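Local coordinates for SPbeta prophage-derived uncharacterized protein YorR (Bacillus subtilis, PDB 3KB2) that is of unknown function but binds a phosphorylated guanosine diphosphate together with magnesium and may act as a nucleotide kinase, possibly on dTMP, at residues T16-L21 with N57-R62; D10-S15 with W146-W151; S22-Y27 with D159-V164; L52-N57 with E89-A94. All coordinates share one frame; numbering follows the deposited sequence.

Contact 1 of 4, residues T16-L21 with N57-R62; sequences TVAAKL and NVIIDR. With G3D (guanosine-3'-monophosphate-5'-diphosphate), chain C.
Ile59 meets Ala18 and Leu21 with both of its branches, and this one strand residue carries the whole apolar contact with the helix. Ile59 sets out toward the helix, and Ala18 and Leu21 set out toward the strand. A chi1 of -61° places CG2 opposite the backbone N, against Ala18, and sends CG1 to the other side, carrying CD1 to Leu21. The short branch faces Ala18 methyl to methyl, with Ile59 CG2 3.9 Å from Ala18 CB. The longer branch reaches across to the helix, and Ile59 CD1 lies 3.6 Å from Leu21 CB and 3.4 Å from the backbone oxygen Ala18 O. The residues three apart on the helix thus present one side to one isoleucine, and the small methyl of Ala18 lets the two backbones come close, to 6.4 Å between Ala18 CA and Ile59 CA.

Thr16, two residues before Ala18, is turned from the strand and serves the nucleotide instead. Its backbone N gives a hydrogen bond to G3D O1A over 2.9 Å at an N-H...O angle of 151°, and its hydroxyl donates to the same oxygen, with OG1 2.7 Å from O1A. Two donors of one residue therefore grip the alpha-phosphate. At the C-terminal end of the strand, on the nucleotide side, Asp61 is hydrogen-bonded to Ser15, a magnesium ligand.

Helix 14-25 thus packs over strand 58-61 and, through Ala18 on Leu6, over strand 3-7; Ile59 and Leu6 pack side by side on these neighbouring strands, while helix 153-166 flanks the helix through Leu21.

Contact 2 of 4, residues D10-S15 with W146-W151; sequences DCCFKS and WDTGQW. With MG (magnesium ion), chain D; G3D (guanosine-3'-monophosphate-5'-diphosphate), chain C.
Phe13 meets Thr148 and Trp151 along one side of its ring and the guanine base over a face. Its CB points toward the 146-151 loop, and CG starts a ring set between that loop and the base, with G3D N7 lying 3.6 Å above the ring plane over its centre. On the sugar side, Phe13 CD1 is 3.5 Å from G3D C8, and CE1 lies under the base, nearest C4 and N9. The ring tip, Phe13 CZ, reaches 3.5 Å from G3D C5. The other flank belongs to the protein: Phe13 CD2 is 3.6 Å from Thr148 CB, and CE2 faces two carbonyls, Thr148 O obliquely and Trp151 O at its edge, in plane. Thr148 also lays its methyl against the preceding residue, with Thr148 CG2 3.1 Å from Cys12 O, while its hydroxyl is hydrogen-bonded to His102 O.

On both sides of Phe13 in sequence the backbone wraps the beta-phosphate. Cys11 N donates to G3D O1B over 2.8 Å, whereas Cys12 N, Lys14 N and Lys14 NZ converge on O2B. Ser15 N binds O3B, and Ser15 OG joins that oxygen and four waters in a six-ligand magnesium shell, at 2.3 Å from the magnesium.

This is a P-loop site, a variant of the Walker A motif GxxxxGK[S/T] in which Phe13, in a left-handed backbone conformation (phi 67°), takes the place of the last glycine.

Contact 3 of 4, residues S22-Y27 with D159-V164; sequences SKELKY and DIIFLV
Ile161, Leu25 and Val164 contribute most of the buried surface where two helices meet. Ile161 turns its long branch onto the aliphatic part of Glu24: the terminal methyl Ile161 CD1 sits 3.6 Å from Glu24 CG and close to CB as well, the two side chains crossing at about a right angle. Glu24 offers these carbons because its CG stands anti to the backbone N (chi1 169°) and the chain then bends at chi2 (81°). The contact there thus sets a methyl of Ile161 against the methylenes of Glu24, not its carboxylate.

The next residue on one helix, Leu25, and Val164, a turn after Ile161 on the other, touch by single methyls, with Leu25 CD2 4.0 Å from Val164 CG1. Tyr27 and Val164 run toward each other from opposite directions; Tyr27 OH is 4.1 Å from Val164 CG1 and hydrogen-bonded to Thr2 N. Leu25 CB lies 3.8 Å above the plane of the Tyr27 ring, over its centre, so the two side chains pack together.

Near the protein surface, this joins the C-terminal end of helix 14-25, the helix that follows the P-loop, to the last helix, 153-166. The helices flank a parallel sheet whose strand order, 2-3-1-4-5, is that of P-loop kinases.

Contact 4 of 4, residues L52-N57 with E89-A94; sequences LADEDN and EDKIKA
Ala53 and Ile92 make the apolar part of this contact, meeting methyl to methyl with Ala53 CB 3.7 Å from Ile92 CG2. Ile92 holds CG1 between its backbone N and carbonyl carbon (chi1 73°), which turns CG2 to the loop, where it also lies 3.4 Å from the backbone oxygen Ala53 O. Lys91 adds its aliphatic middle: Lys91 CD passes 3.8 Å from Ala53 CB on the way outward.

The charged interactions lie toward the surface. Lys91 is fully extended, with CG anti to the backbone N, and its NZ forms a salt bridge with Asp54 OD1 at 2.9 Å, although the hydrogen bond within it is weak. The carboxylate's second oxygen is farther off, Asp54 OD2 being 3.3 Å from Lys91 NZ, so the ammonium group leans to one side of the acid. Lys91 NZ has a further weak bond to Asn50 O.

Backbone bonding shapes the loop itself: Leu52 to Glu55 make a type I turn closed by Glu55 N to Leu52 O at 2.9 Å. A side-chain donor adds to this, as Lys95 NZ is hydrogen-bonded to two backbone oxygens of the loop, Ala53 O and Glu55 O.

The chemistry is layered: buried methyls fit the turn against helix 82-92, while the extended Lys91 pairs with Asp54 toward the surface, where solvent would probably temper the attraction.

In the fold
Contacts 1, 2 and 3 follow helix 14-25 from the P-loop at its start to its last turn, with centres about 13 Å apart between contacts 1 and 2 and about 9 Å between 1 and 3. Contacts 1 and 2 share the nucleotide and reach the same parallel sheet, and Asp61 of one touches Ser15 of the other. Along the chain contact 1 is nested in the loop closed by contact 2, whereas contacts 1 and 3 alternate. Trp146 and Asp159 link contacts 2 and 3. Contact 4, about 24 Å from contact 2 between centres, shares Asn57 with contact 1. The nucleotide site and the 52-57 turn thus lie on opposite sides of the chain's centre.

Contact 1 of 4, residues T16-L21 with N57-R62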
# COMPACT_ATOMS: atom_id res chain seq x y z
N THR A 16 -12.32 -15.08 2.74
CA THR A 16 -12.87 -16.34 2.25
C THR A 16 -13.44 -17.06 3.48
O THR A 16 -14.59 -17.48 3.48
CB THR A 16 -11.77 -17.21 1.60
OG1 THR A 16 -11.18 -16.47 0.53
CG2 THR A 16 -12.35 -18.51 1.04
N VAL A 17 -12.62 -17.20 4.52
CA VAL A 17 -13.08 -17.87 5.73
C VAL A 17 -14.34 -17.18 6.23
O VAL A 17 -15.32 -17.84 6.55
CB VAL A 17 -12.00 -17.84 6.84
CG1 VAL A 17 -12.61 -18.27 8.17
CG2 VAL A 17 -10.88 -18.78 6.47
N ALA A 18 -14.30 -15.86 6.27
CA ALA A 18 -15.43 -15.06 6.73
C ALA A 18 -16.71 -15.41 5.97
O ALA A 18 -17.79 -15.56 6.55
CB ALA A 18 -15.11 -13.58 6.57
N ALA A 19 -16.59 -15.53 4.65
CA ALA A 19 -17.73 -15.85 3.80
C ALA A 19 -18.26 -17.25 4.07
O ALA A 19 -19.47 -17.47 4.05
CB ALA A 19 -17.32 -15.72 2.32
N LYS A 20 -17.35 -18.19 4.31
CA LYS A 20 -17.73 -19.58 4.57
C LYS A 20 -18.37 -19.71 5.97
O LYS A 20 -19.32 -20.48 6.15
CB LYS A 20 -16.49 -20.49 4.46
CG LYS A 20 -15.88 -20.57 3.04
CD LYS A 20 -14.58 -21.38 3.04
CE LYS A 20 -14.24 -21.98 1.67
NZ LYS A 20 -14.25 -20.98 0.57
N LEU A 21 -17.84 -18.97 6.94
CA LEU A 21 -18.38 -19.01 8.29
C LEU A 21 -19.76 -18.36 8.30
O LEU A 21 -20.67 -18.82 8.99
CB LEU A 21 -17.45 -18.28 9.27
CG LEU A 21 -16.07 -18.91 9.53
CD1 LEU A 21 -15.22 -17.96 10.37
CD2 LEU A 21 -16.24 -20.26 10.22
N ASN A 57 -22.60 -12.26 17.34
CA ASN A 57 -23.06 -13.15 16.28
C ASN A 57 -22.75 -12.55 14.92
O ASN A 57 -23.59 -12.54 14.02
CB ASN A 57 -24.55 -13.44 16.42
CG ASN A 57 -24.88 -14.18 17.71
OD1 ASN A 57 -24.20 -15.14 18.07
ND2 ASN A 57 -25.92 -13.73 18.40
N VAL A 58 -21.54 -12.02 14.79
CA VAL A 58 -21.11 -11.45 13.53
C VAL A 58 -19.65 -11.81 13.37
O VAL A 58 -19.01 -12.26 14.30
CB VAL A 58 -21.25 -9.91 13.51
CG1 VAL A 58 -22.63 -9.51 14.04
CG2 VAL A 58 -20.14 -9.26 14.30
N ILE A 59 -19.15 -11.62 12.16
CA ILE A 59 -17.77 -11.91 11.83
C ILE A 59 -17.10 -10.60 11.46
O ILE A 59 -17.56 -9.90 10.57
CB ILE A 59 -17.70 -12.86 10.63
CG1 ILE A 59 -18.40 -14.18 10.96
CG2 ILE A 59 -16.25 -13.08 10.23
CD1 ILE A 59 -18.77 -15.01 9.75
N ILE A 60 -16.03 -10.26 12.17
CA ILE A 60 -15.30 -9.02 11.91
C ILE A 60 -14.02 -9.33 11.14
O ILE A 60 -13.08 -9.92 11.69
CB ILE A 60 -14.96 -8.29 13.24
CG1 ILE A 60 -16.27 -7.92 13.97
CG2 ILE A 60 -14.09 -7.07 12.97
CD1 ILE A 60 -16.09 -7.16 15.27
N ASP A 61 -13.99 -8.95 9.87
CA ASP A 61 -12.85 -9.16 8.98
C ASP A 61 -11.86 -8.01 9.24
O ASP A 61 -12.02 -6.93 8.69
CB ASP A 61 -13.34 -9.15 7.52
CG ASP A 61 -12.27 -9.60 6.52
OD1 ASP A 61 -12.64 -9.81 5.36
OD2 ASP A 61 -11.09 -9.72 6.89
N ARG A 62 -10.87 -8.27 10.09
CA ARG A 62 -9.85 -7.28 10.49
C ARG A 62 -10.44 -6.36 11.55
O ARG A 62 -11.51 -5.79 11.37
CB ARG A 62 -9.37 -6.48 9.28
CG ARG A 62 -8.71 -7.34 8.23
CD ARG A 62 -7.54 -6.62 7.61
NE ARG A 62 -7.97 -5.42 6.92
CZ ARG A 62 -7.17 -4.64 6.21
NH1 ARG A 62 -5.88 -4.95 6.09
NH2 ARG A 62 -7.65 -3.56 5.62
PB G3D C . -7.49 -12.06 2.47
O1B G3D C . -6.56 -10.92 2.04
O2B G3D C . -7.19 -12.72 3.75
O3B G3D C . -9.04 -11.49 2.48
PA G3D C . -8.86 -13.87 0.72
O3A G3D C . -7.58 -13.14 1.35
O1A G3D C . -9.62 -14.59 1.73
O2A G3D C . -9.58 -12.83 -0.14
O5' G3D C . -8.14 -15.05 -0.20
C5' G3D C . -6.99 -14.47 -0.95
C4' G3D C . -6.98 -15.57 -2.13
O4' G3D C . -6.64 -16.91 -1.72
C3' G3D C . -8.16 -15.73 -2.94
O3' G3D C . -7.85 -15.81 -4.31
C2' G3D C . -9.02 -16.91 -2.40
O2' G3D C . -9.72 -17.50 -3.35
C1' G3D C . -7.61 -17.86 -2.16
N9 G3D C . -8.01 -19.01 -1.26
C8 G3D C . -9.06 -18.95 -0.36
N7 G3D C . -8.94 -20.20 0.15
C5 G3D C . -8.01 -21.02 -0.48
C6 G3D C . -7.73 -22.22 -0.21
O6 G3D C . -8.05 -23.14 0.60
N1 G3D C . -6.57 -22.68 -1.05
C2 G3D C . -6.12 -21.80 -1.87
N2 G3D C . -4.91 -22.25 -2.64
N3 G3D C . -6.36 -20.52 -2.09
C4 G3D C . -7.42 -20.23 -1.33
P1 G3D C . -8.36 -15.04 -5.31
O4P G3D C . -9.50 -15.65 -5.91
O5P G3D C . -7.15 -15.09 -6.37
O6P G3D C . -8.43 -13.53 -5.11

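Contact 2 of 4, residues D10-S15 with W146-W151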
# COMPACT_ATOMS: atom_id res chain seq x y z
N ASP A 10 -2.39 -9.83 4.67
CA ASP A 10 -3.12 -10.05 3.42
C ASP A 10 -2.92 -11.43 2.82
O ASP A 10 -1.91 -12.10 3.04
CB ASP A 10 -2.70 -9.03 2.38
CG ASP A 10 -3.22 -7.64 2.67
OD1 ASP A 10 -3.00 -6.75 1.82
OD2 ASP A 10 -3.83 -7.45 3.75
N CYS A 11 -3.90 -11.84 2.02
CA CYS A 11 -3.85 -13.12 1.34
C CYS A 11 -3.72 -14.32 2.26
O CYS A 11 -2.99 -15.27 1.96
CB CYS A 11 -2.69 -13.09 0.33
SG CYS A 11 -2.92 -11.84 -0.95
N CYS A 12 -4.42 -14.28 3.38
CA CYS A 12 -4.37 -15.40 4.31
C CYS A 12 -5.75 -15.99 4.52
O CYS A 12 -6.06 -16.50 5.59
CB CYS A 12 -3.75 -14.96 5.64
SG CYS A 12 -1.95 -14.66 5.55
N PHE A 13 -6.57 -15.92 3.47
CA PHE A 13 -7.91 -16.48 3.48
C PHE A 13 -8.92 -15.82 4.42
O PHE A 13 -10.02 -16.34 4.61
CB PHE A 13 -7.84 -17.99 3.79
CG PHE A 13 -6.83 -18.76 2.95
CD1 PHE A 13 -6.36 -18.26 1.74
CD2 PHE A 13 -6.40 -20.03 3.35
CE1 PHE A 13 -5.48 -19.01 0.95
CE2 PHE A 13 -5.53 -20.78 2.55
CZ PHE A 13 -5.07 -20.27 1.36
N LYS A 14 -8.57 -14.68 5.01
CA LYS A 14 -9.48 -14.03 5.95
C LYS A 14 -10.89 -13.81 5.42
O LYS A 14 -11.86 -14.26 6.03
CB LYS A 14 -8.89 -12.70 6.43
CG LYS A 14 -7.56 -12.88 7.16
CD LYS A 14 -7.17 -11.67 8.00
CE LYS A 14 -7.21 -10.40 7.18
NZ LYS A 14 -6.42 -10.55 5.96
N SER A 15 -11.02 -13.15 4.27
CA SER A 15 -12.33 -12.87 3.70
C SER A 15 -13.08 -14.09 3.20
O SER A 15 -14.31 -14.15 3.24
CB SER A 15 -12.17 -11.86 2.57
OG SER A 15 -11.78 -10.62 3.14
N TRP A 146 -3.87 -20.26 12.58
CA TRP A 146 -3.88 -21.24 11.51
C TRP A 146 -2.90 -20.81 10.43
O TRP A 146 -2.94 -19.68 9.95
CB TRP A 146 -5.28 -21.35 10.92
CG TRP A 146 -6.19 -22.30 11.66
CD1 TRP A 146 -6.27 -23.65 11.49
CD2 TRP A 146 -7.12 -21.97 12.70
NE1 TRP A 146 -7.20 -24.18 12.36
CE2 TRP A 146 -7.73 -23.17 13.11
CE3 TRP A 146 -7.50 -20.77 13.32
CZ2 TRP A 146 -8.70 -23.22 14.12
CZ3 TRP A 146 -8.47 -20.82 14.33
CH2 TRP A 146 -9.06 -22.03 14.71
N ASP A 147 -2.01 -21.73 10.06
CA ASP A 147 -1.02 -21.48 9.01
C ASP A 147 -1.73 -21.78 7.70
O ASP A 147 -1.88 -22.94 7.33
CB ASP A 147 0.18 -22.42 9.21
CG ASP A 147 1.27 -22.23 8.16
OD1 ASP A 147 2.26 -23.01 8.20
OD2 ASP A 147 1.16 -21.32 7.30
N THR A 148 -2.16 -20.74 7.00
CA THR A 148 -2.88 -20.87 5.74
C THR A 148 -2.02 -21.51 4.64
O THR A 148 -2.49 -21.77 3.53
CB THR A 148 -3.41 -19.50 5.26
OG1 THR A 148 -2.31 -18.66 4.91
CG2 THR A 148 -4.20 -18.83 6.37
N GLY A 149 -0.76 -21.75 4.96
CA GLY A 149 0.13 -22.37 4.01
C GLY A 149 -0.08 -23.87 3.98
O GLY A 149 0.33 -24.54 3.03
N GLN A 150 -0.73 -24.41 5.01
CA GLN A 150 -0.99 -25.84 5.11
C GLN A 150 -2.43 -26.17 5.48
O GLN A 150 -2.82 -27.33 5.55
CB GLN A 150 -0.05 -26.45 6.13
CG GLN A 150 1.37 -25.96 5.97
CD GLN A 150 2.38 -26.84 6.67
OE1 GLN A 150 2.26 -27.13 7.87
NE2 GLN A 150 3.41 -27.26 5.93
N TRP A 151 -3.23 -25.13 5.72
CA TRP A 151 -4.63 -25.28 6.09
C TRP A 151 -5.50 -24.52 5.10
O TRP A 151 -5.27 -23.33 4.88
CB TRP A 151 -4.84 -24.73 7.48
CG TRP A 151 -5.02 -25.76 8.51
CD1 TRP A 151 -6.19 -26.37 8.87
CD2 TRP A 151 -4.00 -26.34 9.32
NE1 TRP A 151 -5.96 -27.29 9.86
CE2 TRP A 151 -4.63 -27.29 10.16
CE3 TRP A 151 -2.62 -26.14 9.44
CZ2 TRP A 151 -3.92 -28.05 11.09
CZ3 TRP A 151 -1.91 -26.90 10.36
CH2 TRP A 151 -2.56 -27.84 11.18
MG MG D . -9.84 -9.43 2.72
PB G3D C . -7.49 -12.06 2.47
O1B G3D C . -6.56 -10.92 2.04
O2B G3D C . -7.19 -12.72 3.75
O3B G3D C . -9.04 -11.49 2.48
PA G3D C . -8.86 -13.87 0.72
O3A G3D C . -7.58 -13.14 1.35
O1A G3D C . -9.62 -14.59 1.73
O2A G3D C . -9.58 -12.83 -0.14
O5' G3D C . -8.14 -15.05 -0.20
C5' G3D C . -6.99 -14.47 -0.95
C4' G3D C . -6.98 -15.57 -2.13
O4' G3D C . -6.64 -16.91 -1.72
C3' G3D C . -8.16 -15.73 -2.94
O3' G3D C . -7.85 -15.81 -4.31
C2' G3D C . -9.02 -16.91 -2.40
O2' G3D C . -9.72 -17.50 -3.35
C1' G3D C . -7.61 -17.86 -2.16
N9 G3D C . -8.01 -19.01 -1.26
C8 G3D C . -9.06 -18.95 -0.36
N7 G3D C . -8.94 -20.20 0.15
C5 G3D C . -8.01 -21.02 -0.48
C6 G3D C . -7.73 -22.22 -0.21
O6 G3D C . -8.05 -23.14 0.60
N1 G3D C . -6.57 -22.68 -1.05
C2 G3D C . -6.12 -21.80 -1.87
N2 G3D C . -4.91 -22.25 -2.64
N3 G3D C . -6.36 -20.52 -2.09
C4 G3D C . -7.42 -20.23 -1.33
P1 G3D C . -8.36 -15.04 -5.31
O4P G3D C . -9.50 -15.65 -5.91
O5P G3D C . -7.15 -15.09 -6.37
O6P G3D C . -8.43 -13.53 -5.11
O HOH W 1 -10.21 -10.47 0.63
O HOH W 2 -9.46 -9.20 4.94
O HOH W 3 -10.83 -7.53 1.89
O HOH W 4 -7.78 -8.57 2.42

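Contact 3 of 4, residues S22-Y27 with D159-V164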
# COMPACT_ATOMS: atom_id res chain seq x y z
N SER A 22 -19.91 -17.30 7.52
CA SER A 22 -21.17 -16.58 7.45
C SER A 22 -22.29 -17.39 6.81
O SER A 22 -23.45 -17.30 7.22
CB SER A 22 -20.97 -15.28 6.66
OG SER A 22 -22.19 -14.57 6.56
N LYS A 23 -21.94 -18.18 5.80
CA LYS A 23 -22.92 -19.01 5.12
C LYS A 23 -23.46 -20.04 6.11
O LYS A 23 -24.67 -20.26 6.19
CB LYS A 23 -22.26 -19.72 3.93
CG LYS A 23 -23.20 -20.52 3.06
CD LYS A 23 -22.42 -21.17 1.92
CE LYS A 23 -23.31 -22.00 1.00
NZ LYS A 23 -22.53 -22.72 -0.05
N GLU A 24 -22.56 -20.66 6.87
CA GLU A 24 -22.94 -21.67 7.85
C GLU A 24 -23.60 -21.07 9.09
O GLU A 24 -24.77 -21.32 9.35
CB GLU A 24 -21.72 -22.49 8.29
CG GLU A 24 -21.97 -23.39 9.52
CD GLU A 24 -22.68 -24.71 9.20
OE1 GLU A 24 -23.00 -25.46 10.16
OE2 GLU A 24 -22.90 -25.00 8.00
N LEU A 25 -22.85 -20.28 9.85
CA LEU A 25 -23.36 -19.68 11.08
C LEU A 25 -24.42 -18.62 10.83
O LEU A 25 -25.16 -18.25 11.75
CB LEU A 25 -22.20 -19.04 11.85
CG LEU A 25 -21.07 -19.96 12.29
CD1 LEU A 25 -19.84 -19.14 12.59
CD2 LEU A 25 -21.49 -20.77 13.50
N LYS A 26 -24.47 -18.14 9.60
CA LYS A 26 -25.40 -17.10 9.19
C LYS A 26 -25.11 -15.78 9.89
O LYS A 26 -26.01 -14.98 10.14
CB LYS A 26 -26.84 -17.54 9.44
CG LYS A 26 -27.25 -18.72 8.57
CD LYS A 26 -28.72 -19.04 8.72
CE LYS A 26 -29.15 -20.11 7.71
NZ LYS A 26 -28.94 -19.66 6.30
N TYR A 27 -23.83 -15.55 10.21
CA TYR A 27 -23.42 -14.31 10.85
C TYR A 27 -23.11 -13.29 9.76
O TYR A 27 -22.55 -13.62 8.73
CB TYR A 27 -22.15 -14.50 11.68
CG TYR A 27 -22.30 -15.28 12.97
CD1 TYR A 27 -23.55 -15.63 13.48
CD2 TYR A 27 -21.18 -15.65 13.69
CE1 TYR A 27 -23.67 -16.36 14.67
CE2 TYR A 27 -21.28 -16.36 14.88
CZ TYR A 27 -22.51 -16.72 15.36
OH TYR A 27 -22.56 -17.47 16.52
N ASP A 159 -12.98 -25.89 11.50
CA ASP A 159 -12.42 -25.85 12.86
C ASP A 159 -13.09 -24.78 13.71
O ASP A 159 -13.41 -25.02 14.87
CB ASP A 159 -10.92 -25.56 12.83
CG ASP A 159 -10.08 -26.83 12.80
OD1 ASP A 159 -10.66 -27.94 12.75
OD2 ASP A 159 -8.84 -26.71 12.82
N ILE A 160 -13.29 -23.60 13.13
CA ILE A 160 -13.92 -22.51 13.85
C ILE A 160 -15.38 -22.82 14.14
O ILE A 160 -15.89 -22.47 15.21
CB ILE A 160 -13.79 -21.19 13.04
CG1 ILE A 160 -12.32 -20.75 13.01
CG2 ILE A 160 -14.69 -20.12 13.64
CD1 ILE A 160 -12.04 -19.55 12.12
N ILE A 161 -16.05 -23.48 13.21
CA ILE A 161 -17.46 -23.84 13.41
C ILE A 161 -17.54 -24.79 14.59
O ILE A 161 -18.45 -24.71 15.42
CB ILE A 161 -18.03 -24.51 12.15
CG1 ILE A 161 -18.14 -23.47 11.03
CG2 ILE A 161 -19.42 -25.12 12.45
CD1 ILE A 161 -18.47 -24.03 9.69
N PHE A 162 -16.56 -25.69 14.65
CA PHE A 162 -16.47 -26.66 15.73
C PHE A 162 -16.35 -25.94 17.08
O PHE A 162 -17.03 -26.30 18.03
CB PHE A 162 -15.25 -27.55 15.52
CG PHE A 162 -14.84 -28.29 16.76
CD1 PHE A 162 -15.55 -29.41 17.19
CD2 PHE A 162 -13.76 -27.83 17.52
CE1 PHE A 162 -15.20 -30.06 18.37
CE2 PHE A 162 -13.40 -28.47 18.70
CZ PHE A 162 -14.12 -29.59 19.13
N LEU A 163 -15.48 -24.94 17.14
CA LEU A 163 -15.25 -24.17 18.36
C LEU A 163 -16.46 -23.39 18.84
O LEU A 163 -16.71 -23.29 20.03
CB LEU A 163 -14.09 -23.18 18.16
CG LEU A 163 -12.66 -23.72 18.27
CD1 LEU A 163 -11.67 -22.72 17.71
CD2 LEU A 163 -12.36 -24.02 19.73
N VAL A 164 -17.21 -22.82 17.90
CA VAL A 164 -18.40 -22.06 18.26
C VAL A 164 -19.44 -22.98 18.87
O VAL A 164 -20.07 -22.65 19.87
CB VAL A 164 -19.00 -21.37 17.04
CG1 VAL A 164 -20.38 -20.82 17.38
CG2 VAL A 164 -18.07 -20.27 16.59

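Contact 4 of 4, residues L52-N57 with E89-A94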
# COMPACT_ATOMS: atom_id res chain seq x y z
N LEU A 52 -18.58 -1.72 17.40
CA LEU A 52 -18.46 -3.08 16.93
C LEU A 52 -18.42 -3.99 18.15
O LEU A 52 -18.99 -5.06 18.14
CB LEU A 52 -17.20 -3.26 16.10
CG LEU A 52 -17.21 -2.45 14.82
CD1 LEU A 52 -15.91 -2.66 14.06
CD2 LEU A 52 -18.42 -2.86 13.97
N ALA A 53 -17.76 -3.53 19.21
CA ALA A 53 -17.64 -4.31 20.42
C ALA A 53 -18.99 -4.63 21.05
O ALA A 53 -19.09 -5.51 21.91
CB ALA A 53 -16.75 -3.61 21.42
N ASP A 54 -20.02 -3.90 20.65
CA ASP A 54 -21.35 -4.17 21.19
C ASP A 54 -22.03 -5.28 20.41
O ASP A 54 -22.89 -5.99 20.93
CB ASP A 54 -22.21 -2.90 21.14
CG ASP A 54 -21.83 -1.90 22.20
OD1 ASP A 54 -21.75 -2.31 23.38
OD2 ASP A 54 -21.60 -0.72 21.86
N GLU A 55 -21.63 -5.44 19.15
CA GLU A 55 -22.19 -6.47 18.28
C GLU A 55 -21.88 -7.87 18.78
O GLU A 55 -20.97 -8.08 19.58
CB GLU A 55 -21.65 -6.31 16.85
CG GLU A 55 -22.46 -5.39 15.91
CD GLU A 55 -23.88 -5.89 15.65
OE1 GLU A 55 -24.44 -5.58 14.57
OE2 GLU A 55 -24.46 -6.57 16.53
N ASP A 56 -22.67 -8.83 18.30
CA ASP A 56 -22.49 -10.23 18.64
C ASP A 56 -23.10 -11.05 17.51
O ASP A 56 -24.00 -10.58 16.81
CB ASP A 56 -23.16 -10.56 19.98
CG ASP A 56 -22.76 -11.93 20.51
OD1 ASP A 56 -21.65 -12.41 20.19
OD2 ASP A 56 -23.55 -12.54 21.25
N ASN A 57 -22.60 -12.26 17.34
CA ASN A 57 -23.06 -13.15 16.28
C ASN A 57 -22.75 -12.55 14.92
O ASN A 57 -23.59 -12.54 14.02
CB ASN A 57 -24.55 -13.44 16.42
CG ASN A 57 -24.88 -14.18 17.71
OD1 ASN A 57 -24.20 -15.14 18.07
ND2 ASN A 57 -25.92 -13.73 18.40
N GLU A 89 -11.10 -5.21 24.74
CA GLU A 89 -10.89 -6.63 25.02
C GLU A 89 -11.77 -7.10 26.18
O GLU A 89 -12.46 -8.11 26.08
CB GLU A 89 -9.42 -6.89 25.34
CG GLU A 89 -8.48 -6.51 24.21
CD GLU A 89 -7.04 -6.80 24.54
OE1 GLU A 89 -6.58 -6.31 25.59
OE2 GLU A 89 -6.37 -7.49 23.75
N ASP A 90 -11.74 -6.36 27.27
CA ASP A 90 -12.55 -6.72 28.43
C ASP A 90 -14.02 -6.73 28.05
O ASP A 90 -14.80 -7.57 28.51
CB ASP A 90 -12.31 -5.72 29.57
CG ASP A 90 -13.22 -5.96 30.75
OD1 ASP A 90 -13.04 -6.98 31.46
OD2 ASP A 90 -14.13 -5.14 30.98
N LYS A 91 -14.41 -5.81 27.18
CA LYS A 91 -15.79 -5.72 26.76
C LYS A 91 -16.32 -6.91 25.93
O LYS A 91 -17.53 -7.17 25.93
CB LYS A 91 -15.97 -4.40 26.00
CG LYS A 91 -17.38 -4.14 25.53
CD LYS A 91 -17.53 -2.73 25.00
CE LYS A 91 -18.93 -2.53 24.49
NZ LYS A 91 -19.27 -1.11 24.23
N ILE A 92 -15.45 -7.63 25.24
CA ILE A 92 -15.88 -8.75 24.40
C ILE A 92 -15.20 -10.08 24.73
O ILE A 92 -15.33 -11.04 23.97
CB ILE A 92 -15.61 -8.45 22.92
CG1 ILE A 92 -14.11 -8.54 22.65
CG2 ILE A 92 -16.13 -7.05 22.57
CD1 ILE A 92 -13.70 -8.26 21.22
N LYS A 93 -14.47 -10.12 25.83
CA LYS A 93 -13.76 -11.33 26.23
C LYS A 93 -14.67 -12.54 26.44
O LYS A 93 -14.25 -13.67 26.23
CB LYS A 93 -12.96 -11.05 27.52
CG LYS A 93 -13.82 -10.80 28.76
CD LYS A 93 -13.04 -10.10 29.88
CE LYS A 93 -13.86 -9.99 31.16
NZ LYS A 93 -15.24 -9.49 30.90
N ALA A 94 -15.91 -12.30 26.83
CA ALA A 94 -16.85 -13.39 27.09
C ALA A 94 -17.67 -13.82 25.88
O ALA A 94 -18.60 -14.61 26.01
CB ALA A 94 -17.79 -13.00 28.21